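Long-range contacts in adenosine deaminase 1 (Arthrobacter aurescens, PDB 3RYS), which probably catalyses the zinc-dependent hydrolytic deamination of adenine to hypoxanthine, a step in purine salvage and nitrogen catabolism: residues E17-E23 / H97-D103; I139-D145 / G167-A173; F79-R84 / G120-L125. One frame throughout, in Å; residues are numbered along the deposited sequence.

Interaction 1 of 3, residues E17-E23 / H97-D103. With ZN (zinc ion), chain C; ADE (adenine), chain D.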
loop_
_atom_site.group_PDB
_atom_site.type_symbol
_atom_site.label_atom_id
_atom_site.label_comp_id
_atom_site.label_asym_id
_atom_site.label_seq_id
_atom_site.Cartn_x
_atom_site.Cartn_y
_atom_site.Cartn_z
ATOM N N GLU A 17 -5.000 -6.977 -1.343
ATOM C CA GLU A 17 -4.312 -5.818 -0.781
ATOM C C GLU A 17 -3.946 -4.825 -1.891
ATOM O O GLU A 17 -3.162 -5.137 -2.789
ATOM C CB GLU A 17 -3.081 -6.233 0.032
ATOM C CG GLU A 17 -2.530 -5.117 0.916
ATOM C CD GLU A 17 -1.626 -5.624 2.036
ATOM O OE1 GLU A 17 -1.034 -6.712 1.888
ATOM O OE2 GLU A 17 -1.511 -4.928 3.068
ATOM N N LEU A 18 -4.538 -3.636 -1.823
ATOM C CA LEU A 18 -4.383 -2.631 -2.866
ATOM C C LEU A 18 -3.438 -1.507 -2.450
ATOM O O LEU A 18 -2.973 -0.730 -3.285
ATOM C CB LEU A 18 -5.745 -2.040 -3.231
ATOM C CG LEU A 18 -6.842 -3.020 -3.646
ATOM C CD1 LEU A 18 -8.116 -2.265 -4.000
ATOM C CD2 LEU A 18 -6.379 -3.883 -4.808
ATOM N N HIS A 19 -3.170 -1.422 -1.152
ATOM C CA HIS A 19 -2.323 -0.371 -0.603
ATOM C C HIS A 19 -1.180 -1.004 0.187
ATOM O O HIS A 19 -1.352 -1.387 1.349
ATOM C CB HIS A 19 -3.150 0.550 0.300
ATOM C CG HIS A 19 -2.405 1.750 0.797
ATOM N ND1 HIS A 19 -3.028 2.948 1.079
ATOM C CD2 HIS A 19 -1.091 1.939 1.061
ATOM C CE1 HIS A 19 -2.132 3.820 1.502
ATOM N NE2 HIS A 19 -0.947 3.234 1.496
ATOM N N LEU A 20 -0.019 -1.122 -0.448
ATOM C CA LEU A 20 1.125 -1.764 0.182
ATOM C C LEU A 20 2.444 -1.402 -0.480
ATOM O O LEU A 20 2.617 -1.588 -1.685
ATOM C CB LEU A 20 0.964 -3.280 0.177
ATOM C CG LEU A 20 2.222 -3.976 0.691
ATOM C CD1 LEU A 20 1.866 -4.955 1.789
ATOM C CD2 LEU A 20 3.017 -4.645 -0.435
ATOM N N HIS A 21 3.375 -0.899 0.323
ATOM C CA HIS A 21 4.699 -0.536 -0.158
ATOM C C HIS A 21 5.677 -1.678 0.076
ATOM O O HIS A 21 5.862 -2.126 1.206
ATOM C CB HIS A 21 5.180 0.718 0.557
ATOM C CG HIS A 21 4.211 1.852 0.488
ATOM N ND1 HIS A 21 4.330 2.879 -0.423
ATOM C CD2 HIS A 21 3.100 2.120 1.213
ATOM C CE1 HIS A 21 3.338 3.733 -0.253
ATOM N NE2 HIS A 21 2.576 3.294 0.730
ATOM N N ILE A 22 6.301 -2.154 -0.993
ATOM C CA ILE A 22 7.184 -3.305 -0.880
ATOM C C ILE A 22 8.355 -3.029 0.064
ATOM O O ILE A 22 8.802 -3.922 0.782
ATOM C CB ILE A 22 7.673 -3.795 -2.261
ATOM C CG1 ILE A 22 8.071 -5.270 -2.183
ATOM C CG2 ILE A 22 8.808 -2.928 -2.782
ATOM C CD1 ILE A 22 6.965 -6.168 -1.669
ATOM N N GLU A 23 8.827 -1.784 0.078
ATOM C CA GLU A 23 9.918 -1.376 0.960
ATOM C C GLU A 23 9.483 -1.342 2.425
ATOM O O GLU A 23 10.321 -1.401 3.328
ATOM C CB GLU A 23 10.451 0.003 0.558
ATOM C CG GLU A 23 10.993 0.098 -0.865
ATOM C CD GLU A 23 9.924 0.435 -1.894
ATOM O OE1 GLU A 23 8.742 0.100 -1.677
ATOM O OE2 GLU A 23 10.267 1.038 -2.930
ATOM N N HIS A 97 -4.839 -11.432 -3.950
ATOM C CA HIS A 97 -4.394 -10.529 -4.996
ATOM C C HIS A 97 -3.712 -9.337 -4.337
ATOM O O HIS A 97 -4.224 -8.773 -3.362
ATOM C CB HIS A 97 -5.590 -10.065 -5.826
ATOM C CG HIS A 97 -5.231 -9.141 -6.948
ATOM N ND1 HIS A 97 -5.300 -7.768 -6.834
ATOM C CD2 HIS A 97 -4.819 -9.392 -8.212
ATOM C CE1 HIS A 97 -4.937 -7.215 -7.976
ATOM N NE2 HIS A 97 -4.640 -8.179 -8.830
ATOM N N ALA A 98 -2.554 -8.960 -4.864
ATOM C CA ALA A 98 -1.767 -7.892 -4.270
ATOM C C ALA A 98 -1.338 -6.883 -5.321
ATOM O O ALA A 98 -0.693 -7.240 -6.307
ATOM C CB ALA A 98 -0.555 -8.471 -3.560
ATOM N N GLU A 99 -1.713 -5.624 -5.119
ATOM C CA GLU A 99 -1.261 -4.559 -6.004
ATOM C C GLU A 99 -0.213 -3.722 -5.281
ATOM O O GLU A 99 -0.520 -2.962 -4.363
ATOM C CB GLU A 99 -2.438 -3.732 -6.526
ATOM C CG GLU A 99 -3.289 -4.522 -7.518
ATOM C CD GLU A 99 -4.504 -3.770 -8.026
ATOM O OE1 GLU A 99 -4.477 -2.522 -8.048
ATOM O OE2 GLU A 99 -5.482 -4.441 -8.417
ATOM N N ILE A 100 1.034 -3.888 -5.707
ATOM C CA ILE A 100 2.187 -3.512 -4.902
ATOM C C ILE A 100 2.872 -2.235 -5.365
ATOM O O ILE A 100 3.214 -2.081 -6.538
ATOM C CB ILE A 100 3.208 -4.660 -4.895
ATOM C CG1 ILE A 100 2.555 -5.926 -4.334
ATOM C CG2 ILE A 100 4.442 -4.283 -4.095
ATOM C CD1 ILE A 100 3.235 -7.210 -4.757
ATOM N N MET A 101 3.076 -1.318 -4.429
ATOM C CA MET A 101 3.792 -0.083 -4.722
ATOM C C MET A 101 5.297 -0.212 -4.514
ATOM O O MET A 101 5.784 -1.053 -3.753
ATOM C CB MET A 101 3.246 1.084 -3.897
ATOM C CG MET A 101 2.222 1.927 -4.632
ATOM S SD MET A 101 1.544 3.238 -3.597
ATOM C CE MET A 101 0.354 2.320 -2.629
ATOM N N MET A 102 6.024 0.651 -5.203
ATOM C CA MET A 102 7.466 0.651 -5.163
ATOM C C MET A 102 7.900 2.082 -5.436
ATOM O O MET A 102 7.289 2.767 -6.257
ATOM C CB MET A 102 7.987 -0.298 -6.233
ATOM C CG MET A 102 9.414 -0.071 -6.666
ATOM S SD MET A 102 9.747 -1.084 -8.120
ATOM C CE MET A 102 11.462 -0.670 -8.406
ATOM N N ASP A 103 8.926 2.544 -4.728
ATOM C CA ASP A 103 9.433 3.898 -4.916
ATOM C C ASP A 103 10.715 3.874 -5.736
ATOM O O ASP A 103 11.815 3.869 -5.179
ATOM C CB ASP A 103 9.699 4.580 -3.568
ATOM C CG ASP A 103 8.454 4.684 -2.697
ATOM O OD1 ASP A 103 7.329 4.645 -3.244
ATOM O OD2 ASP A 103 8.608 4.814 -1.459
HETATM ZN ZN ZN C . 0.994 4.316 2.119
HETATM N N9 ADE D . 5.534 6.021 1.890
HETATM C C8 ADE D . 5.379 4.728 2.316
HETATM N N7 ADE D . 4.275 4.514 3.002
HETATM C C5 ADE D . 3.666 5.761 3.028
HETATM C C6 ADE D . 2.459 6.214 3.603
HETATM N N6 ADE D . 1.632 5.416 4.287
HETATM N N1 ADE D . 2.141 7.519 3.445
HETATM C C2 ADE D . 2.978 8.311 2.760
HETATM N N3 ADE D . 4.138 8.003 2.173
HETATM C C4 ADE D . 4.427 6.701 2.348
HETATM O O HOH W 1 -0.087 -0.619 -3.090
HETATM O O HOH W 2 6.254 2.016 -2.319
#
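Glu17 and Ala98 pair as parallel strand neighbours at the start of this contact. Backbone bonds tie the two segments here. Glu17 N donates to His97 O, and Glu99 N donates to Glu17 O at 2.8 Å. The pairing then breaks off. It resumes one residue out of step at His21 and Met101, where Met101 N reaches Leu20 O and Ile22 N reaches Met101 O at 3.0 Å. Between the two pairings a water accepts from Leu20 N and lies near Leu18 O and Glu99 O.

One side chain adds a bond of its own. Glu23 is bent at chi2 (88°), which brings OE2 2.7 Å from Asp103 N. The N-H meets the syn side of the carboxylate. A second water accepts from His21 ND1 and donates to Glu23 OE1.

His19 and His21 form the His-X-His zinc motif of the metallo-dependent hydrolases, just after the first strand of the TIM barrel. Each NE2 binds the zinc ion at 2.3 Å, with His199, Asp280 and adenine N6 as the other ligands. His19 ND1 is hydrogen-bonded to Thr245 OG1. Adenine N7 lies over one face of the His21 ring. Met101 CE lies over the opposite face, and Met101 SD is 3.8 Å from His21 CE1, an oblique sulfur-aromatic contact.

Apolar contacts lie around Ile100. Its CG2 touches Ile22 CB at 3.7 Å and also meets Leu20 CD2.

Strand 95-102 is sandwiched between strand 15-17 and strand 135-143 in the barrel sheet. Helix 76-92 packs on Leu20 and Ile22. Helix 114-125 packs on Ile100 and Met102.

Interaction 2 of 3, residues I139-D145 / G167-A173. With ADE (adenine), chain D.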
loop_
_atom_site.group_PDB
_atom_site.type_symbol
_atom_site.label_atom_id
_atom_site.label_comp_id
_atom_site.label_asym_id
_atom_site.label_seq_id
_atom_site.Cartn_x
_atom_site.Cartn_y
_atom_site.Cartn_z
ATOM N N ILE A 139 2.982 -1.266 -9.161
ATOM C CA ILE A 139 2.690 0.155 -9.255
ATOM C C ILE A 139 3.908 0.976 -8.875
ATOM O O ILE A 139 4.412 0.875 -7.759
ATOM C CB ILE A 139 1.513 0.543 -8.351
ATOM C CG1 ILE A 139 0.207 0.026 -8.949
ATOM C CG2 ILE A 139 1.437 2.056 -8.172
ATOM C CD1 ILE A 139 -1.015 0.522 -8.220
ATOM N N ALA A 140 4.391 1.782 -9.814
ATOM C CA ALA A 140 5.499 2.684 -9.533
ATOM C C ALA A 140 4.968 3.934 -8.848
ATOM O O ALA A 140 4.150 4.666 -9.415
ATOM C CB ALA A 140 6.232 3.042 -10.810
ATOM N N ALA A 141 5.415 4.161 -7.616
ATOM C CA ALA A 141 5.004 5.338 -6.856
ATOM C C ALA A 141 6.098 6.401 -6.848
ATOM O O ALA A 141 7.288 6.088 -6.786
ATOM C CB ALA A 141 4.619 4.955 -5.440
ATOM N N PHE A 142 5.679 7.661 -6.904
ATOM C CA PHE A 142 6.611 8.775 -6.999
ATOM C C PHE A 142 6.671 9.591 -5.710
ATOM O O PHE A 142 5.661 9.786 -5.043
ATOM C CB PHE A 142 6.261 9.639 -8.212
ATOM C CG PHE A 142 6.432 8.918 -9.526
ATOM C CD1 PHE A 142 7.605 9.042 -10.254
ATOM C CD2 PHE A 142 5.430 8.094 -10.018
ATOM C CE1 PHE A 142 7.771 8.371 -11.454
ATOM C CE2 PHE A 142 5.595 7.417 -11.219
ATOM C CZ PHE A 142 6.768 7.557 -11.934
ATOM N N LEU A 143 7.867 10.047 -5.354
ATOM C CA LEU A 143 8.068 10.787 -4.111
ATOM C C LEU A 143 7.626 12.236 -4.260
ATOM O O LEU A 143 8.294 13.036 -4.913
ATOM C CB LEU A 143 9.534 10.721 -3.686
ATOM C CG LEU A 143 10.113 9.302 -3.689
ATOM C CD1 LEU A 143 11.576 9.302 -3.258
ATOM C CD2 LEU A 143 9.288 8.381 -2.801
ATOM N N ARG A 144 6.504 12.572 -3.639
ATOM C CA ARG A 144 5.889 13.881 -3.829
ATOM C C ARG A 144 6.749 15.036 -3.324
ATOM O O ARG A 144 6.507 16.187 -3.682
ATOM C CB ARG A 144 4.506 13.924 -3.175
ATOM C CG ARG A 144 4.524 13.787 -1.663
ATOM C CD ARG A 144 3.146 13.431 -1.147
ATOM N NE ARG A 144 2.118 14.254 -1.776
ATOM C CZ ARG A 144 0.824 13.956 -1.789
ATOM N NH1 ARG A 144 0.391 12.846 -1.209
ATOM N NH2 ARG A 144 -0.040 14.763 -2.389
ATOM N N ASP A 145 7.748 14.736 -2.497
ATOM C CA ASP A 145 8.659 15.776 -2.002
ATOM C C ASP A 145 9.933 15.882 -2.837
ATOM O O ASP A 145 10.941 16.424 -2.392
ATOM C CB ASP A 145 8.992 15.590 -0.515
ATOM C CG ASP A 145 9.409 14.168 -0.175
ATOM O OD1 ASP A 145 9.634 13.357 -1.100
ATOM O OD2 ASP A 145 9.514 13.862 1.031
ATOM N N GLY A 167 0.357 0.691 -13.250
ATOM C CA GLY A 167 -0.126 2.007 -12.889
ATOM C C GLY A 167 0.899 2.836 -12.142
ATOM O O GLY A 167 2.034 2.411 -11.921
ATOM N N ILE A 168 0.481 4.027 -11.740
ATOM C CA ILE A 168 1.372 4.983 -11.108
ATOM C C ILE A 168 0.779 5.442 -9.789
ATOM O O ILE A 168 -0.443 5.518 -9.645
ATOM C CB ILE A 168 1.606 6.186 -12.035
ATOM C CG1 ILE A 168 2.538 5.782 -13.172
ATOM C CG2 ILE A 168 2.172 7.363 -11.277
ATOM C CD1 ILE A 168 3.101 6.957 -13.934
ATOM N N GLY A 169 1.644 5.728 -8.822
ATOM C CA GLY A 169 1.206 6.123 -7.498
ATOM C C GLY A 169 1.891 7.390 -7.038
ATOM O O GLY A 169 2.752 7.925 -7.727
ATOM N N LEU A 170 1.511 7.864 -5.859
ATOM C CA LEU A 170 2.042 9.111 -5.333
ATOM C C LEU A 170 2.085 9.031 -3.810
ATOM O O LEU A 170 1.049 8.951 -3.159
ATOM C CB LEU A 170 1.162 10.278 -5.803
ATOM C CG LEU A 170 1.653 11.733 -5.815
ATOM C CD1 LEU A 170 1.395 12.410 -4.483
ATOM C CD2 LEU A 170 3.122 11.847 -6.217
ATOM N N ASP A 171 3.287 9.034 -3.242
ATOM C CA ASP A 171 3.425 8.954 -1.793
ATOM C C ASP A 171 4.530 9.864 -1.248
ATOM O O ASP A 171 4.890 10.857 -1.881
ATOM C CB ASP A 171 3.622 7.500 -1.336
ATOM C CG ASP A 171 4.865 6.857 -1.927
ATOM O OD1 ASP A 171 5.635 7.554 -2.619
ATOM O OD2 ASP A 171 5.078 5.649 -1.691
ATOM N N SER A 172 5.057 9.507 -0.076
ATOM C CA SER A 172 6.008 10.337 0.663
ATOM C C SER A 172 5.312 11.523 1.355
ATOM O O SER A 172 4.080 11.576 1.410
ATOM C CB SER A 172 7.151 10.809 -0.237
ATOM O OG SER A 172 8.247 11.245 0.546
ATOM N N ALA A 173 6.101 12.462 1.879
ATOM C CA ALA A 173 5.579 13.558 2.706
ATOM C C ALA A 173 4.443 14.354 2.049
ATOM O O ALA A 173 4.664 15.092 1.092
ATOM C CB ALA A 173 6.712 14.488 3.127
HETATM N N9 ADE D . 5.534 6.021 1.890
HETATM C C8 ADE D . 5.379 4.728 2.316
HETATM N N7 ADE D . 4.275 4.514 3.002
HETATM C C5 ADE D . 3.666 5.761 3.028
HETATM C C6 ADE D . 2.459 6.214 3.603
HETATM N N6 ADE D . 1.632 5.416 4.287
HETATM N N1 ADE D . 2.141 7.519 3.445
HETATM C C2 ADE D . 2.978 8.311 2.760
HETATM N N3 ADE D . 4.138 8.003 2.173
HETATM C C4 ADE D . 4.427 6.701 2.348
HETATM O O HOH W 3 1.773 10.675 0.345
#
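Phe142 and Ile168 meet on one face of two neighbouring parallel strands. The Phe142 ring presents an edge to this partner, with CE2 beside Ile168 CG2. Gly169 O lies at the same ring's edge, in its plane and 3.5 Å from CD2. Backbone bonds alternate along the pair, from Ala140 N to Gly167 O through to Arg144 N to Asp171 O. Gly169 has no side chain, and Ala141 CA comes within 3.9 Å of Gly169 CA.

Leu170 and Arg144 cross at about a right angle. Leu170 CD1 lies over one face of the guanidinium, although the model is too tight there for its spacing to be trusted. The guanidinium edge meets a water at Arg144 NH1, and this water donates to Ser172 O at 2.7 Å. Arg144 NH2 and NH1 also bond to Asn177 O and His199 O.

Asp171 points to the other face, beside Ala141 and Leu143. Its CG sits between the backbone N and the carbonyl carbon (chi1 60°). This turns OD2 toward Ala141 CB, 3.8 Å away, and toward adenine N9. Asp171 CB is 3.6 Å from adenine N3. Past the strand end, Ser172 OG lies 2.9 Å from Asp145 OD2 and 3.0 Å from Asp145 OD1. This is at most a weak bond, since the one proton has other acceptors within reach. The stronger partner of OG is Tyr67 OH.

The strands belong to a beta-alpha-beta unit with helix 148-160. The C-terminal end of strand 167-171 forms part of the adenine pocket. Ser172 N donates to adenine N3 at 2.9 Å, so a backbone N-H reads a ring nitrogen of the base. The water links the Arg144 guanidinium to the carbonyl of this same residue, consistent with a part in positioning it.

Interaction 3 of 3, residues F79-R84 / G120-L125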
loop_
_atom_site.group_PDB
_atom_site.type_symbol
_atom_site.label_atom_id
_atom_site.label_comp_id
_atom_site.label_asym_id
_atom_site.label_seq_id
_atom_site.Cartn_x
_atom_site.Cartn_y
_atom_site.Cartn_z
ATOM N N PHE A 79 16.056 -7.242 -4.115
ATOM C CA PHE A 79 14.674 -6.859 -4.374
ATOM C C PHE A 79 13.763 -8.077 -4.496
ATOM O O PHE A 79 12.658 -8.093 -3.955
ATOM C CB PHE A 79 14.583 -5.970 -5.617
ATOM C CG PHE A 79 15.144 -4.591 -5.410
ATOM C CD1 PHE A 79 14.371 -3.590 -4.830
ATOM C CD2 PHE A 79 16.445 -4.294 -5.778
ATOM C CE1 PHE A 79 14.887 -2.317 -4.628
ATOM C CE2 PHE A 79 16.968 -3.024 -5.579
ATOM C CZ PHE A 79 16.186 -2.033 -5.004
ATOM N N THR A 80 14.242 -9.097 -5.201
ATOM C CA THR A 80 13.509 -10.349 -5.346
ATOM C C THR A 80 13.215 -10.978 -3.988
ATOM O O THR A 80 12.070 -11.300 -3.678
ATOM C CB THR A 80 14.301 -11.359 -6.191
ATOM O OG1 THR A 80 14.345 -10.913 -7.552
ATOM C CG2 THR A 80 13.655 -12.730 -6.128
ATOM N N ASP A 81 14.263 -11.155 -3.189
ATOM C CA ASP A 81 14.130 -11.693 -1.842
ATOM C C ASP A 81 13.075 -10.946 -1.028
ATOM O O ASP A 81 12.238 -11.564 -0.375
ATOM C CB ASP A 81 15.475 -11.650 -1.114
ATOM C CG ASP A 81 16.424 -12.738 -1.578
ATOM O OD1 ASP A 81 15.976 -13.646 -2.308
ATOM O OD2 ASP A 81 17.614 -12.691 -1.204
ATOM N N MET A 82 13.116 -9.617 -1.071
ATOM C CA MET A 82 12.193 -8.806 -0.282
ATOM C C MET A 82 10.757 -9.017 -0.724
ATOM O O MET A 82 9.845 -9.105 0.104
ATOM C CB MET A 82 12.544 -7.323 -0.392
ATOM C CG MET A 82 11.429 -6.393 0.051
ATOM S SD MET A 82 11.860 -4.659 -0.190
ATOM C CE MET A 82 12.001 -4.595 -1.971
ATOM N N THR A 83 10.568 -9.097 -2.039
ATOM C CA THR A 83 9.245 -9.235 -2.623
ATOM C C THR A 83 8.659 -10.605 -2.297
ATOM O O THR A 83 7.474 -10.725 -1.979
ATOM C CB THR A 83 9.289 -9.040 -4.148
ATOM O OG1 THR A 83 10.000 -7.836 -4.461
ATOM C CG2 THR A 83 7.879 -8.966 -4.722
ATOM N N ARG A 84 9.497 -11.632 -2.361
ATOM C CA ARG A 84 9.052 -12.993 -2.095
ATOM C C ARG A 84 8.707 -13.200 -0.632
ATOM O O ARG A 84 7.817 -13.981 -0.303
ATOM C CB ARG A 84 10.106 -14.008 -2.551
ATOM C CG ARG A 84 9.994 -14.348 -4.026
ATOM C CD ARG A 84 11.188 -15.119 -4.573
ATOM N NE ARG A 84 10.967 -15.437 -5.983
ATOM C CZ ARG A 84 11.925 -15.755 -6.848
ATOM N NH1 ARG A 84 13.191 -15.804 -6.457
ATOM N NH2 ARG A 84 11.610 -16.023 -8.112
ATOM N N GLY A 120 14.306 -6.780 -10.090
ATOM C CA GLY A 120 14.296 -7.518 -8.839
ATOM C C GLY A 120 12.891 -7.861 -8.385
ATOM O O GLY A 120 12.596 -9.007 -8.055
ATOM N N VAL A 121 12.020 -6.859 -8.376
ATOM C CA VAL A 121 10.637 -7.046 -7.956
ATOM C C VAL A 121 9.857 -7.868 -8.977
ATOM O O VAL A 121 9.262 -8.887 -8.637
ATOM C CB VAL A 121 9.928 -5.695 -7.744
ATOM C CG1 VAL A 121 8.466 -5.912 -7.387
ATOM C CG2 VAL A 121 10.633 -4.887 -6.666
ATOM N N ALA A 122 9.871 -7.416 -10.229
ATOM C CA ALA A 122 9.119 -8.064 -11.300
ATOM C C ALA A 122 9.377 -9.564 -11.354
ATOM O O ALA A 122 8.447 -10.359 -11.497
ATOM C CB ALA A 122 9.449 -7.421 -12.640
ATOM N N ASN A 123 10.646 -9.943 -11.250
ATOM C CA ASN A 123 11.027 -11.348 -11.292
ATOM C C ASN A 123 10.341 -12.146 -10.193
ATOM O O ASN A 123 9.978 -13.307 -10.391
ATOM C CB ASN A 123 12.548 -11.506 -11.209
ATOM C CG ASN A 123 13.259 -10.996 -12.461
ATOM O OD1 ASN A 123 12.650 -10.860 -13.525
ATOM N ND2 ASN A 123 14.555 -10.713 -12.337
ATOM N N ALA A 124 10.158 -11.517 -9.038
ATOM C CA ALA A 124 9.421 -12.144 -7.950
ATOM C C ALA A 124 7.927 -12.186 -8.260
ATOM O O ALA A 124 7.243 -13.142 -7.905
ATOM C CB ALA A 124 9.676 -11.422 -6.643
ATOM N N LEU A 125 7.433 -11.154 -8.938
ATOM C CA LEU A 125 6.003 -11.033 -9.225
ATOM C C LEU A 125 5.542 -11.949 -10.347
ATOM O O LEU A 125 4.444 -12.505 -10.295
ATOM C CB LEU A 125 5.645 -9.589 -9.585
ATOM C CG LEU A 125 5.915 -8.529 -8.521
ATOM C CD1 LEU A 125 5.456 -7.179 -9.021
ATOM C CD2 LEU A 125 5.221 -8.889 -7.214
#
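Thr83 and Ala124 face each other where two outer helices of the TIM-barrel fold cross, helix 76-92 and helix 114-125. The axes of the two short segments approach to 7.4 Å and cross at -44°. Small residues let them come close.

Thr83 CB lies 3.5 Å from Ala124 CB. From there the side chain divides. CG2, anti to the backbone N, runs on past Ala124 CB and meets Leu125 CD2 at 3.6 Å. OG1, with chi1 at -50°, stays beside its own backbone and donates to Phe79 O at 2.7 Å. Thr83 N binds the same oxygen from the opposite face of its plane. Across the contact OG1 touches Val121 CA and Val121 CG2. Replacing Thr83 by an alanine would probably leave Leu125 CD2 without its methyl partner and Phe79 O with one donor fewer.

One turn earlier, Phe79 CB rests against Gly120 CA at 3.6 Å; a CB on Gly120 would run into Phe79 CB. At the far edge Arg84 CG touches Ala124 CB. Next to Phe79, Thr80 OG1 donates to Gly120 O at 2.6 Å, in the carbonyl plane and on a lone pair.

How the interactions relate
The chain enters the barrel at strand 15-17. Interaction 1 closes the first long loop, when strand 95-102 returns to residues 17-23. Helix 76-92, in that loop, opens interaction 3, which closes only at helix 114-125. Interactions 1 and 3 therefore cross along the chain. They also touch, through Ile22 on Met82 and Ile100 on Leu125, which ties the zinc-site loop and strand 95-102 to the outer helices. Interaction 2 follows both in series and closes a short loop around helix 148-160. It shares the sheet with interaction 1 through strands 95-102 and 135-143, and both touch the adenine. Interaction 3 does not touch interaction 2.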